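Long-range contact in putative uncharacterized protein (Ustilago maydis, PDB 4GNX), which binds single-stranded DNA as a subunit of replication protein A, through OB-fold domains of which the last carries a zinc site: residues Pro115-Leu127 and Ala132-Ser144. Sequence-based numbering, arbitrary orientation.
Sequences PEVKYEFVRINEL and ANQQCDVIGILDS. Unlike the reference sequence in segment 132-144: Gln-135 (reference Thr).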
loop_
_atom_site.group_PDB
_atom_site.type_symbol
_atom_site.label_atom_id
_atom_site.label_comp_id
_atom_site.label_asym_id
_atom_site.label_seq_id
_atom_site.Cartn_x
_atom_site.Cartn_y
_atom_site.Cartn_z
ATOM N N PRO C 115 -29.028 2.610 19.042
ATOM C CA PRO C 115 -28.122 3.751 19.151
ATOM C C PRO C 115 -28.191 4.651 17.921
ATOM O O PRO C 115 -28.568 4.202 16.835
ATOM C CB PRO C 115 -26.737 3.098 19.250
ATOM C CG PRO C 115 -26.992 1.678 19.641
ATOM C CD PRO C 115 -28.304 1.327 19.020
ATOM N N GLU C 116 -27.839 5.917 18.100
ATOM C CA GLU C 116 -27.808 6.862 16.991
ATOM C C GLU C 116 -26.366 7.164 16.590
ATOM O O GLU C 116 -25.450 7.080 17.416
ATOM C CB GLU C 116 -28.616 8.126 17.318
ATOM C CG GLU C 116 -30.113 7.870 17.239
ATOM C CD GLU C 116 -30.974 9.050 17.631
ATOM O OE1 GLU C 116 -31.031 9.378 18.836
ATOM O OE2 GLU C 116 -31.624 9.625 16.730
ATOM N N VAL C 117 -26.172 7.476 15.313
ATOM C CA VAL C 117 -24.842 7.740 14.789
ATOM C C VAL C 117 -24.120 8.826 15.587
ATOM O O VAL C 117 -24.614 9.956 15.733
ATOM C CB VAL C 117 -24.881 8.085 13.290
ATOM C CG1 VAL C 117 -24.953 6.811 12.470
ATOM C CG2 VAL C 117 -26.059 8.999 12.973
ATOM N N LYS C 118 -22.960 8.459 16.124
ATOM C CA LYS C 118 -22.144 9.399 16.876
ATOM C C LYS C 118 -21.144 10.095 16.002
ATOM O O LYS C 118 -20.671 9.551 15.014
ATOM C CB LYS C 118 -21.399 8.692 17.995
ATOM C CG LYS C 118 -22.234 8.511 19.242
ATOM C CD LYS C 118 -21.366 8.160 20.433
ATOM C CE LYS C 118 -22.062 8.554 21.728
ATOM N NZ LYS C 118 -21.121 8.634 22.879
ATOM N N TYR C 119 -20.770 11.285 16.408
ATOM C CA TYR C 119 -19.907 12.068 15.579
ATOM C C TYR C 119 -18.672 12.458 16.351
ATOM O O TYR C 119 -18.755 12.839 17.519
ATOM C CB TYR C 119 -20.665 13.289 15.068
ATOM C CG TYR C 119 -21.707 12.971 14.005
ATOM C CD1 TYR C 119 -23.005 12.564 14.353
ATOM C CD2 TYR C 119 -21.394 13.077 12.650
ATOM C CE1 TYR C 119 -23.955 12.276 13.374
ATOM C CE2 TYR C 119 -22.335 12.795 11.670
ATOM C CZ TYR C 119 -23.612 12.392 12.032
ATOM O OH TYR C 119 -24.534 12.113 11.048
ATOM N N GLU C 120 -17.524 12.317 15.703
ATOM C CA GLU C 120 -16.274 12.837 16.236
ATOM C C GLU C 120 -15.769 13.903 15.278
ATOM O O GLU C 120 -14.996 13.633 14.348
ATOM C CB GLU C 120 -15.245 11.726 16.451
ATOM C CG GLU C 120 -15.379 10.997 17.783
ATOM C CD GLU C 120 -16.234 9.733 17.717
ATOM O OE1 GLU C 120 -17.223 9.703 16.948
ATOM O OE2 GLU C 120 -15.922 8.766 18.452
ATOM N N PHE C 121 -16.234 15.122 15.512
ATOM C CA PHE C 121 -16.004 16.205 14.580
ATOM C C PHE C 121 -14.608 16.783 14.626
ATOM O O PHE C 121 -14.034 17.005 15.691
ATOM C CB PHE C 121 -17.019 17.316 14.779
ATOM C CG PHE C 121 -18.369 16.995 14.239
ATOM C CD1 PHE C 121 -18.521 16.578 12.929
ATOM C CD2 PHE C 121 -19.491 17.122 15.036
ATOM C CE1 PHE C 121 -19.772 16.282 12.419
ATOM C CE2 PHE C 121 -20.747 16.835 14.534
ATOM C CZ PHE C 121 -20.889 16.414 13.223
ATOM N N VAL C 122 -14.081 17.028 13.440
ATOM C CA VAL C 122 -12.824 17.721 13.267
ATOM C C VAL C 122 -13.166 19.096 12.697
ATOM O O VAL C 122 -13.844 19.195 11.662
ATOM C CB VAL C 122 -11.906 16.949 12.292
ATOM C CG1 VAL C 122 -10.587 17.679 12.087
ATOM C CG2 VAL C 122 -11.666 15.529 12.783
ATOM N N ARG C 123 -12.725 20.150 13.385
ATOM C CA ARG C 123 -12.922 21.512 12.896
ATOM C C ARG C 123 -12.083 21.698 11.642
ATOM O O ARG C 123 -10.980 21.163 11.555
ATOM C CB ARG C 123 -12.546 22.557 13.954
ATOM C CG ARG C 123 -13.021 22.236 15.366
ATOM C CD ARG C 123 -13.744 23.400 16.044
ATOM N NE ARG C 123 -14.964 23.780 15.326
ATOM C CZ ARG C 123 -16.071 23.037 15.240
ATOM N NH1 ARG C 123 -16.146 21.845 15.828
ATOM N NH2 ARG C 123 -17.114 23.491 14.551
ATOM N N ILE C 124 -12.615 22.442 10.674
ATOM C CA ILE C 124 -11.944 22.691 9.382
ATOM C C ILE C 124 -10.464 23.120 9.513
ATOM O O ILE C 124 -9.623 22.713 8.704
ATOM C CB ILE C 124 -12.706 23.737 8.523
ATOM C CG1 ILE C 124 -14.225 23.493 8.523
ATOM C CG2 ILE C 124 -12.134 23.825 7.114
ATOM C CD1 ILE C 124 -14.679 22.226 7.851
ATOM N N ASN C 125 -10.146 23.937 10.519
ATOM C CA ASN C 125 -8.756 24.344 10.753
ATOM C C ASN C 125 -7.836 23.224 11.272
ATOM O O ASN C 125 -6.615 23.336 11.197
ATOM C CB ASN C 125 -8.675 25.601 11.642
ATOM C CG ASN C 125 -9.670 25.584 12.789
ATOM O OD1 ASN C 125 -10.880 25.470 12.582
ATOM N ND2 ASN C 125 -9.161 25.711 14.006
ATOM N N GLU C 126 -8.424 22.141 11.773
ATOM C CA GLU C 126 -7.652 21.043 12.368
ATOM C C GLU C 126 -7.317 19.933 11.359
ATOM O O GLU C 126 -6.456 19.083 11.614
ATOM C CB GLU C 126 -8.402 20.466 13.574
ATOM C CG GLU C 126 -9.056 21.529 14.453
ATOM C CD GLU C 126 -9.441 21.034 15.843
ATOM O OE1 GLU C 126 -10.177 20.018 15.940
ATOM O OE2 GLU C 126 -9.022 21.681 16.839
ATOM N N LEU C 127 -7.989 19.969 10.209
ATOM C CA LEU C 127 -7.874 18.940 9.174
ATOM C C LEU C 127 -6.459 18.710 8.705
ATOM O O LEU C 127 -6.117 17.610 8.288
ATOM C CB LEU C 127 -8.721 19.303 7.957
ATOM C CG LEU C 127 -10.242 19.262 8.099
ATOM C CD1 LEU C 127 -10.892 20.047 6.970
ATOM C CD2 LEU C 127 -10.770 17.834 8.134
ATOM N N ALA C 132 -3.837 12.014 4.947
ATOM C CA ALA C 132 -4.591 11.713 3.738
ATOM C C ALA C 132 -5.144 10.282 3.712
ATOM O O ALA C 132 -4.751 9.431 4.516
ATOM C CB ALA C 132 -3.751 12.001 2.504
ATOM N N ASN C 133 -6.072 10.045 2.787
ATOM C CA ASN C 133 -6.821 8.787 2.681
ATOM C C ASN C 133 -7.330 8.199 4.013
ATOM O O ASN C 133 -7.219 7.003 4.265
ATOM C CB ASN C 133 -6.039 7.750 1.852
ATOM C CG ASN C 133 -6.031 8.065 0.359
ATOM O OD1 ASN C 133 -6.989 8.617 -0.188
ATOM N ND2 ASN C 133 -4.946 7.700 -0.309
ATOM N N GLN C 134 -7.891 9.053 4.861
ATOM C CA GLN C 134 -8.458 8.601 6.124
ATOM C C GLN C 134 -9.867 9.122 6.401
ATOM O O GLN C 134 -10.253 10.205 5.931
ATOM C CB GLN C 134 -7.533 8.942 7.283
ATOM C CG GLN C 134 -6.484 7.879 7.539
ATOM C CD GLN C 134 -6.150 7.742 9.009
ATOM O OE1 GLN C 134 -5.871 8.728 9.693
ATOM N NE2 GLN C 134 -6.180 6.511 9.506
ATOM N N GLN C 135 -10.622 8.322 7.162
ATOM C CA GLN C 135 -12.000 8.621 7.564
ATOM C C GLN C 135 -11.997 9.721 8.598
ATOM O O GLN C 135 -11.139 9.735 9.480
ATOM C CB GLN C 135 -12.671 7.390 8.187
ATOM C CG GLN C 135 -12.261 6.053 7.595
ATOM C CD GLN C 135 -12.719 5.886 6.157
ATOM O OE1 GLN C 135 -12.843 6.869 5.408
ATOM N NE2 GLN C 135 -12.974 4.633 5.758
ATOM N N CYS C 136 -12.982 10.610 8.507
ATOM C CA CYS C 136 -13.073 11.767 9.384
ATOM C C CYS C 136 -14.499 12.324 9.405
ATOM O O CYS C 136 -15.253 12.124 8.452
ATOM C CB CYS C 136 -12.022 12.803 8.950
ATOM S SG CYS C 136 -12.556 14.510 8.754
ATOM N N ASP C 137 -14.871 12.989 10.499
ATOM C CA ASP C 137 -16.186 13.621 10.613
ATOM C C ASP C 137 -16.089 15.139 10.594
ATOM O O ASP C 137 -15.269 15.709 11.304
ATOM C CB ASP C 137 -16.872 13.191 11.903
ATOM C CG ASP C 137 -17.356 11.760 11.859
ATOM O OD1 ASP C 137 -17.277 11.130 10.781
ATOM O OD2 ASP C 137 -17.817 11.263 12.915
ATOM N N VAL C 138 -16.938 15.791 9.803
ATOM C CA VAL C 138 -16.899 17.252 9.660
ATOM C C VAL C 138 -18.292 17.874 9.659
ATOM O O VAL C 138 -19.186 17.394 8.967
ATOM C CB VAL C 138 -16.152 17.682 8.369
ATOM C CG1 VAL C 138 -16.487 19.113 7.974
ATOM C CG2 VAL C 138 -14.647 17.521 8.527
ATOM N N ILE C 139 -18.455 18.941 10.445
ATOM C CA ILE C 139 -19.633 19.817 10.371
ATOM C C ILE C 139 -19.249 21.270 10.020
ATOM O O ILE C 139 -18.155 21.738 10.357
ATOM C CB ILE C 139 -20.471 19.764 11.673
ATOM C CG1 ILE C 139 -21.867 20.365 11.443
ATOM C CG2 ILE C 139 -19.715 20.402 12.837
ATOM C CD1 ILE C 139 -22.859 20.080 12.546
ATOM N N GLY C 140 -20.150 21.973 9.336
ATOM C CA GLY C 140 -19.926 23.369 8.960
ATOM C C GLY C 140 -21.047 23.947 8.123
ATOM O O GLY C 140 -21.960 23.229 7.702
ATOM N N ILE C 141 -20.977 25.252 7.884
ATOM C CA ILE C 141 -21.944 25.935 7.038
ATOM C C ILE C 141 -21.544 25.720 5.591
ATOM O O ILE C 141 -20.368 25.838 5.245
ATOM C CB ILE C 141 -22.003 27.457 7.328
ATOM C CG1 ILE C 141 -22.328 27.744 8.814
ATOM C CG2 ILE C 141 -22.980 28.165 6.395
ATOM C CD1 ILE C 141 -23.783 27.598 9.225
ATOM N N LEU C 142 -22.526 25.373 4.760
ATOM C CA LEU C 142 -22.365 25.395 3.308
ATOM C C LEU C 142 -22.369 26.843 2.832
ATOM O O LEU C 142 -23.316 27.592 3.090
ATOM C CB LEU C 142 -23.495 24.629 2.612
ATOM C CG LEU C 142 -23.585 24.780 1.086
ATOM C CD1 LEU C 142 -22.516 23.951 0.393
ATOM C CD2 LEU C 142 -24.967 24.407 0.570
ATOM N N ASP C 143 -21.304 27.234 2.146
ATOM C CA ASP C 143 -21.190 28.584 1.616
ATOM C C ASP C 143 -21.820 28.663 0.217
ATOM O O ASP C 143 -22.711 29.481 -0.042
ATOM C CB ASP C 143 -19.720 29.014 1.587
ATOM C CG ASP C 143 -19.523 30.352 0.922
ATOM O OD1 ASP C 143 -19.891 31.382 1.531
ATOM O OD2 ASP C 143 -19.003 30.368 -0.213
ATOM N N SER C 144 -21.343 27.791 -0.666
ATOM C CA SER C 144 -21.806 27.692 -2.040
ATOM C C SER C 144 -21.468 26.296 -2.541
ATOM O O SER C 144 -20.799 25.514 -1.848
ATOM C CB SER C 144 -21.116 28.745 -2.915
ATOM O OG SER C 144 -19.704 28.588 -2.875
#
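Asp-137 and Phe-121 meet where the linker leading into an OB fold crosses the fold's first strand, a worked example of how one carboxylate can tie an irregular chain to a barrel. From its backbone, Asp-137 points toward the linker. Its CB lies against the carbonyl O of Glu-120, and CG stands anti to the residue's own carbonyl carbon (chi1 -73°), which carries OD2 to the linker backbone. There OD2 accepts the N-H of Glu-120 at 3.0 Å on its anti lone pair, in a nearly straight bond (165°), and forms a salt bridge with Lys-202; OD1 takes the N-H of Gly-203. The carboxylate of Glu-120 comes near that of Asp-137, a like-charge approach that Lys-202 may ease; the lysine also makes a cation-pi contact with Tyr-119. Two residues further along the linker, Val-122 N gives its hydrogen to the peptide O of Asp-137 at 2.8 Å.

The Phe-121 ring is sandwiched: CB of Tyr-119 lies over one face and CB of Ile-139 over the opposite one, both displaced toward the rim, the latter 3.8 Å from the ring centroid as a CH-pi contact. The Asp-137 carbonyl lies at its edge. Beyond it, Ile-124 crosses Val-138 at about a right angle, CD1 to CG1 at 3.6 Å, while CD2 of Leu-127 rests against both Cys-136 SG and Val-138 CG2.

The linker 115-127, coming from the preceding OB fold, thus runs across strand 135-152. That strand pairs antiparallel with strands 159-168 and 198-207; Tyr-119 rests on strand 220-224, and Ile-139 also packs on Val-198 and on Leu-234 of helix 229-242.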